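Local coordinates for protein citryl-spermidine/3,4-dihydroxybenzoyl-citryl-spermidine:spermidine ligase (Bacillus anthracis, PDB 3TO3) that catalyses the ATP-dependent condensation of spermidine with citryl-spermidine intermediates in the biosynthesis of petrobactin, a siderophore used for iron acquisition and virulence, at residues B[407-421]-B[443-455]. Residues are numbered along the deposited sequence; the frame is centred on the assembly and turned at random.
Sequences KYGIENWLRLLIQKA and MILVHKEGLPVRI
Pro452 packs against helix 410-421 with its ring between Trp413 and Leu416. Its CG lies over one face of the indole, 4.1 Å from the centroid of the five-membered ring of Trp413, in a CH-pi contact, while Pro452 CD meets Leu416 CB at 3.9 Å. Trp413 carries its indole with CG beside the carbonyl carbon (chi1 -172°), which brings NE1 to the turn ahead of the proline, where a hydrogen bond of 2.8 Å runs from Trp413 NE1 in the indole plane to Gly450 O. Strands 443-448 and 451-455 form a beta hairpin closed by a type I' turn from Lys448 to Leu451, and a classic beta bulge sets Val453 and Arg454 against Val446; the helix runs nearly parallel to the second strand, at 17°. At the turn, Tyr408 OH donates to Glu449 O (2.8 Å) from above the carbonyl plane, and Leu451 CD1 lies over one face of the phenol ring in a CH-pi contact, with Lys407 CG over the opposite face. Deeper in, Leu417 CD1 touches Leu445 CD1 at 3.8 Å; the Leu417 side chain lies about 8 Å from that of ATP-binding Tyr391. A water donates to Lys420 O and accepts from Ile455 N.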
loop_
_atom_site.group_PDB
_atom_site.type_symbol
_atom_site.label_atom_id
_atom_site.label_comp_id
_atom_site.label_asym_id
_atom_site.label_seq_id
_atom_site.Cartn_x
_atom_site.Cartn_y
_atom_site.Cartn_z
ATOM N N LYS B 407 1.558 20.759 44.211
ATOM C CA LYS B 407 2.730 21.408 44.800
ATOM C C LYS B 407 2.729 22.935 44.642
ATOM O O LYS B 407 2.972 23.654 45.610
ATOM C CB LYS B 407 4.036 20.806 44.256
ATOM C CG LYS B 407 5.296 21.162 45.049
ATOM C CD LYS B 407 6.589 21.002 44.223
ATOM C CE LYS B 407 7.710 20.422 45.082
ATOM N NZ LYS B 407 9.085 20.775 44.612
ATOM N N TYR B 408 2.528 23.438 43.428
ATOM C CA TYR B 408 2.582 24.885 43.232
ATOM C C TYR B 408 1.263 25.633 43.262
ATOM O O TYR B 408 1.244 26.868 43.363
ATOM C CB TYR B 408 3.315 25.217 41.938
ATOM C CG TYR B 408 4.668 24.603 41.900
ATOM C CD1 TYR B 408 4.904 23.445 41.176
ATOM C CD2 TYR B 408 5.716 25.173 42.604
ATOM C CE1 TYR B 408 6.168 22.871 41.147
ATOM C CE2 TYR B 408 6.975 24.616 42.588
ATOM C CZ TYR B 408 7.204 23.461 41.868
ATOM O OH TYR B 408 8.468 22.906 41.870
ATOM N N GLY B 409 0.163 24.897 43.220
ATOM C CA GLY B 409 -1.140 25.531 43.065
ATOM C C GLY B 409 -1.419 25.719 41.581
ATOM O O GLY B 409 -0.505 25.914 40.793
ATOM N N ILE B 410 -2.685 25.685 41.204
ATOM C CA ILE B 410 -3.058 25.671 39.813
ATOM C C ILE B 410 -2.865 27.018 39.165
ATOM O O ILE B 410 -2.234 27.121 38.104
ATOM C CB ILE B 410 -4.524 25.234 39.638
ATOM C CG1 ILE B 410 -4.690 23.772 40.023
ATOM C CG2 ILE B 410 -4.992 25.445 38.217
ATOM C CD1 ILE B 410 -6.091 23.228 39.725
ATOM N N GLU B 411 -3.419 28.048 39.785
ATOM C CA GLU B 411 -3.310 29.373 39.214
ATOM C C GLU B 411 -1.837 29.770 39.105
ATOM O O GLU B 411 -1.421 30.277 38.076
ATOM C CB GLU B 411 -4.091 30.419 40.006
ATOM C CG GLU B 411 -4.042 31.806 39.351
ATOM C CD GLU B 411 -4.734 32.907 40.154
ATOM O OE1 GLU B 411 -4.419 34.087 39.904
ATOM O OE2 GLU B 411 -5.588 32.612 41.023
ATOM N N ASN B 412 -1.043 29.523 40.142
ATOM C CA ASN B 412 0.373 29.885 40.052
ATOM C C ASN B 412 1.111 29.137 38.968
ATOM O O ASN B 412 1.980 29.700 38.308
ATOM C CB ASN B 412 1.122 29.676 41.371
ATOM C CG ASN B 412 0.574 30.517 42.471
ATOM O OD1 ASN B 412 -0.041 31.556 42.215
ATOM N ND2 ASN B 412 0.766 30.071 43.717
ATOM N N TRP B 413 0.792 27.858 38.815
ATOM C CA TRP B 413 1.486 27.038 37.840
ATOM C C TRP B 413 1.103 27.504 36.435
ATOM O O TRP B 413 1.951 27.656 35.573
ATOM C CB TRP B 413 1.149 25.556 38.036
ATOM C CG TRP B 413 1.978 24.633 37.192
ATOM C CD1 TRP B 413 3.199 24.100 37.513
ATOM C CD2 TRP B 413 1.665 24.154 35.885
ATOM N NE1 TRP B 413 3.657 23.312 36.494
ATOM C CE2 TRP B 413 2.734 23.321 35.481
ATOM C CE3 TRP B 413 0.573 24.336 35.018
ATOM C CZ2 TRP B 413 2.754 22.678 34.234
ATOM C CZ3 TRP B 413 0.584 23.712 33.800
ATOM C CH2 TRP B 413 1.670 22.882 33.415
ATOM N N LEU B 414 -0.178 27.754 36.219
ATOM C CA LEU B 414 -0.656 28.187 34.907
ATOM C C LEU B 414 -0.091 29.565 34.523
ATOM O O LEU B 414 0.306 29.778 33.387
ATOM C CB LEU B 414 -2.185 28.181 34.872
ATOM C CG LEU B 414 -2.888 28.641 33.604
ATOM C CD1 LEU B 414 -2.502 27.782 32.382
ATOM C CD2 LEU B 414 -4.384 28.644 33.836
ATOM N N ARG B 415 -0.020 30.495 35.468
ATOM C CA ARG B 415 0.624 31.768 35.177
ATOM C C ARG B 415 2.103 31.617 34.800
ATOM O O ARG B 415 2.547 32.174 33.798
ATOM C CB ARG B 415 0.507 32.714 36.349
ATOM C CG ARG B 415 -0.906 33.104 36.640
ATOM C CD ARG B 415 -0.924 34.226 37.665
ATOM N NE ARG B 415 -2.285 34.694 37.861
ATOM C CZ ARG B 415 -2.859 35.624 37.106
ATOM N NH1 ARG B 415 -2.176 36.181 36.114
ATOM N NH2 ARG B 415 -4.105 36.002 37.344
ATOM N N LEU B 416 2.872 30.881 35.602
ATOM C CA LEU B 416 4.261 30.632 35.206
ATOM C C LEU B 416 4.356 30.004 33.836
ATOM O O LEU B 416 5.261 30.341 33.087
ATOM C CB LEU B 416 4.987 29.748 36.193
ATOM C CG LEU B 416 5.341 30.537 37.431
ATOM C CD1 LEU B 416 5.335 29.624 38.678
ATOM C CD2 LEU B 416 6.677 31.248 37.183
ATOM N N LEU B 417 3.437 29.089 33.522
ATOM C CA LEU B 417 3.506 28.369 32.268
ATOM C C LEU B 417 3.330 29.351 31.115
ATOM O O LEU B 417 4.125 29.381 30.186
ATOM C CB LEU B 417 2.443 27.252 32.183
ATOM C CG LEU B 417 2.488 26.508 30.841
ATOM C CD1 LEU B 417 3.759 25.605 30.673
ATOM C CD2 LEU B 417 1.203 25.704 30.614
ATOM N N ILE B 418 2.276 30.149 31.197
ATOM C CA ILE B 418 1.980 31.152 30.205
ATOM C C ILE B 418 3.176 32.121 30.073
ATOM O O ILE B 418 3.610 32.430 28.945
ATOM C CB ILE B 418 0.721 31.953 30.593
ATOM C CG1 ILE B 418 -0.497 31.027 30.772
ATOM C CG2 ILE B 418 0.422 33.004 29.586
ATOM C CD1 ILE B 418 -0.745 30.154 29.622
ATOM N N GLN B 419 3.713 32.573 31.213
ATOM C CA GLN B 419 4.791 33.577 31.207
ATOM C C GLN B 419 6.071 33.080 30.569
ATOM O O GLN B 419 6.754 33.847 29.913
ATOM C CB GLN B 419 5.106 34.131 32.599
ATOM C CG GLN B 419 3.990 34.921 33.223
ATOM C CD GLN B 419 4.442 35.711 34.441
ATOM O OE1 GLN B 419 5.534 35.498 34.973
ATOM N NE2 GLN B 419 3.608 36.649 34.873
ATOM N N LYS B 420 6.405 31.814 30.801
ATOM C CA LYS B 420 7.617 31.207 30.256
ATOM C C LYS B 420 7.477 30.465 28.939
ATOM O O LYS B 420 8.471 30.153 28.303
ATOM C CB LYS B 420 8.200 30.248 31.290
ATOM C CG LYS B 420 9.130 30.891 32.299
ATOM C CD LYS B 420 8.458 31.935 33.165
ATOM C CE LYS B 420 9.508 32.749 33.947
ATOM N NZ LYS B 420 8.966 34.079 34.375
ATOM N N ALA B 421 6.254 30.208 28.500
ATOM C CA ALA B 421 6.039 29.334 27.353
ATOM C C ALA B 421 5.285 30.023 26.253
ATOM O O ALA B 421 5.670 29.947 25.090
ATOM C CB ALA B 421 5.342 28.047 27.730
HETATM N N MSE B 443 7.051 21.908 20.838
HETATM C CA MSE B 443 7.384 22.689 22.004
HETATM C C MSE B 443 7.780 21.764 23.132
HETATM O O MSE B 443 7.174 20.717 23.347
HETATM C CB MSE B 443 6.190 23.547 22.426
HETATM C CG MSE B 443 5.843 24.659 21.455
HETATM SE SE MSE B 443 4.167 25.639 21.902
HETATM C CE MSE B 443 4.691 26.496 23.567
ATOM N N ILE B 444 8.802 22.174 23.858
ATOM C CA ILE B 444 9.302 21.422 24.988
ATOM C C ILE B 444 9.359 22.315 26.205
ATOM O O ILE B 444 10.031 23.340 26.181
ATOM C CB ILE B 444 10.696 20.859 24.671
ATOM C CG1 ILE B 444 10.592 19.957 23.438
ATOM C CG2 ILE B 444 11.240 20.104 25.876
ATOM C CD1 ILE B 444 11.877 19.315 23.027
ATOM N N LEU B 445 8.648 21.956 27.274
ATOM C CA LEU B 445 8.765 22.743 28.509
ATOM C C LEU B 445 9.982 22.318 29.289
ATOM O O LEU B 445 10.149 21.136 29.576
ATOM C CB LEU B 445 7.531 22.625 29.401
ATOM C CG LEU B 445 7.603 23.398 30.724
ATOM C CD1 LEU B 445 7.520 24.899 30.477
ATOM C CD2 LEU B 445 6.459 22.954 31.640
ATOM N N VAL B 446 10.851 23.274 29.600
ATOM C CA VAL B 446 11.936 23.024 30.531
ATOM C C VAL B 446 11.489 23.465 31.924
ATOM O O VAL B 446 10.940 24.555 32.099
ATOM C CB VAL B 446 13.188 23.785 30.139
ATOM C CG1 VAL B 446 14.319 23.505 31.141
ATOM C CG2 VAL B 446 13.596 23.383 28.748
ATOM N N HIS B 447 11.686 22.602 32.912
ATOM C CA HIS B 447 11.119 22.854 34.227
ATOM C C HIS B 447 12.095 22.438 35.315
ATOM O O HIS B 447 13.061 21.701 35.065
ATOM C CB HIS B 447 9.804 22.082 34.386
ATOM C CG HIS B 447 9.989 20.595 34.441
ATOM N ND1 HIS B 447 10.367 19.937 35.593
ATOM C CD2 HIS B 447 9.866 19.641 33.485
ATOM C CE1 HIS B 447 10.471 18.641 35.343
ATOM N NE2 HIS B 447 10.180 18.437 34.071
ATOM N N LYS B 448 11.865 22.913 36.532
ATOM C CA LYS B 448 12.688 22.463 37.654
ATOM C C LYS B 448 11.741 21.828 38.663
ATOM O O LYS B 448 10.959 22.521 39.344
ATOM C CB LYS B 448 13.423 23.667 38.247
ATOM C CG LYS B 448 14.527 23.340 39.202
ATOM C CD LYS B 448 15.403 24.566 39.408
ATOM C CE LYS B 448 15.739 25.239 38.066
ATOM N NZ LYS B 448 17.198 25.597 37.950
ATOM N N GLU B 449 11.806 20.505 38.767
ATOM C CA GLU B 449 10.840 19.808 39.602
ATOM C C GLU B 449 9.407 20.337 39.365
ATOM O O GLU B 449 8.661 20.586 40.326
ATOM C CB GLU B 449 11.225 19.906 41.084
ATOM C CG GLU B 449 12.532 19.207 41.450
ATOM C CD GLU B 449 12.813 19.284 42.958
ATOM O OE1 GLU B 449 12.744 20.399 43.538
ATOM O OE2 GLU B 449 13.085 18.226 43.575
ATOM N N GLY B 450 9.042 20.519 38.092
ATOM C CA GLY B 450 7.696 20.910 37.716
ATOM C C GLY B 450 7.396 22.400 37.707
ATOM O O GLY B 450 6.327 22.818 37.275
ATOM N N LEU B 451 8.329 23.201 38.209
ATOM C CA LEU B 451 8.240 24.653 38.121
ATOM C C LEU B 451 8.670 25.083 36.721
ATOM O O LEU B 451 9.788 24.777 36.310
ATOM C CB LEU B 451 9.194 25.299 39.117
ATOM C CG LEU B 451 9.138 26.823 39.102
ATOM C CD1 LEU B 451 7.832 27.240 39.746
ATOM C CD2 LEU B 451 10.336 27.475 39.813
ATOM N N PRO B 452 7.784 25.772 35.981
ATOM C CA PRO B 452 8.143 26.111 34.599
ATOM C C PRO B 452 9.269 27.137 34.548
ATOM O O PRO B 452 9.177 28.183 35.191
ATOM C CB PRO B 452 6.834 26.673 34.022
ATOM C CG PRO B 452 5.729 26.039 34.913
ATOM C CD PRO B 452 6.368 26.056 36.278
ATOM N N VAL B 453 10.294 26.842 33.751
ATOM C CA VAL B 453 11.485 27.673 33.627
ATOM C C VAL B 453 11.542 28.431 32.295
ATOM O O VAL B 453 11.657 29.660 32.272
ATOM C CB VAL B 453 12.784 26.872 33.884
ATOM C CG1 VAL B 453 14.007 27.768 33.733
ATOM C CG2 VAL B 453 12.752 26.271 35.290
ATOM N N ARG B 454 11.553 27.678 31.194
ATOM C CA ARG B 454 11.744 28.233 29.868
ATOM C C ARG B 454 11.204 27.255 28.809
ATOM O O ARG B 454 10.877 26.101 29.127
ATOM C CB ARG B 454 13.235 28.570 29.654
ATOM C CG ARG B 454 14.147 27.344 29.661
ATOM C CD ARG B 454 15.503 27.659 30.228
ATOM N NE ARG B 454 16.422 28.202 29.234
ATOM C CZ ARG B 454 17.641 27.728 29.001
ATOM N NH1 ARG B 454 18.100 26.680 29.677
ATOM N NH2 ARG B 454 18.395 28.301 28.083
ATOM N N ILE B 455 11.061 27.739 27.572
ATOM C CA ILE B 455 10.548 26.939 26.464
ATOM C C ILE B 455 11.611 26.599 25.392
ATOM O O ILE B 455 12.512 27.392 25.100
ATOM C CB ILE B 455 9.347 27.644 25.805
ATOM C CG1 ILE B 455 8.458 26.618 25.128
ATOM C CG2 ILE B 455 9.793 28.725 24.845
ATOM C CD1 ILE B 455 7.983 25.545 26.111
HETATM O O HOH W 1 11.395 30.431 27.430
#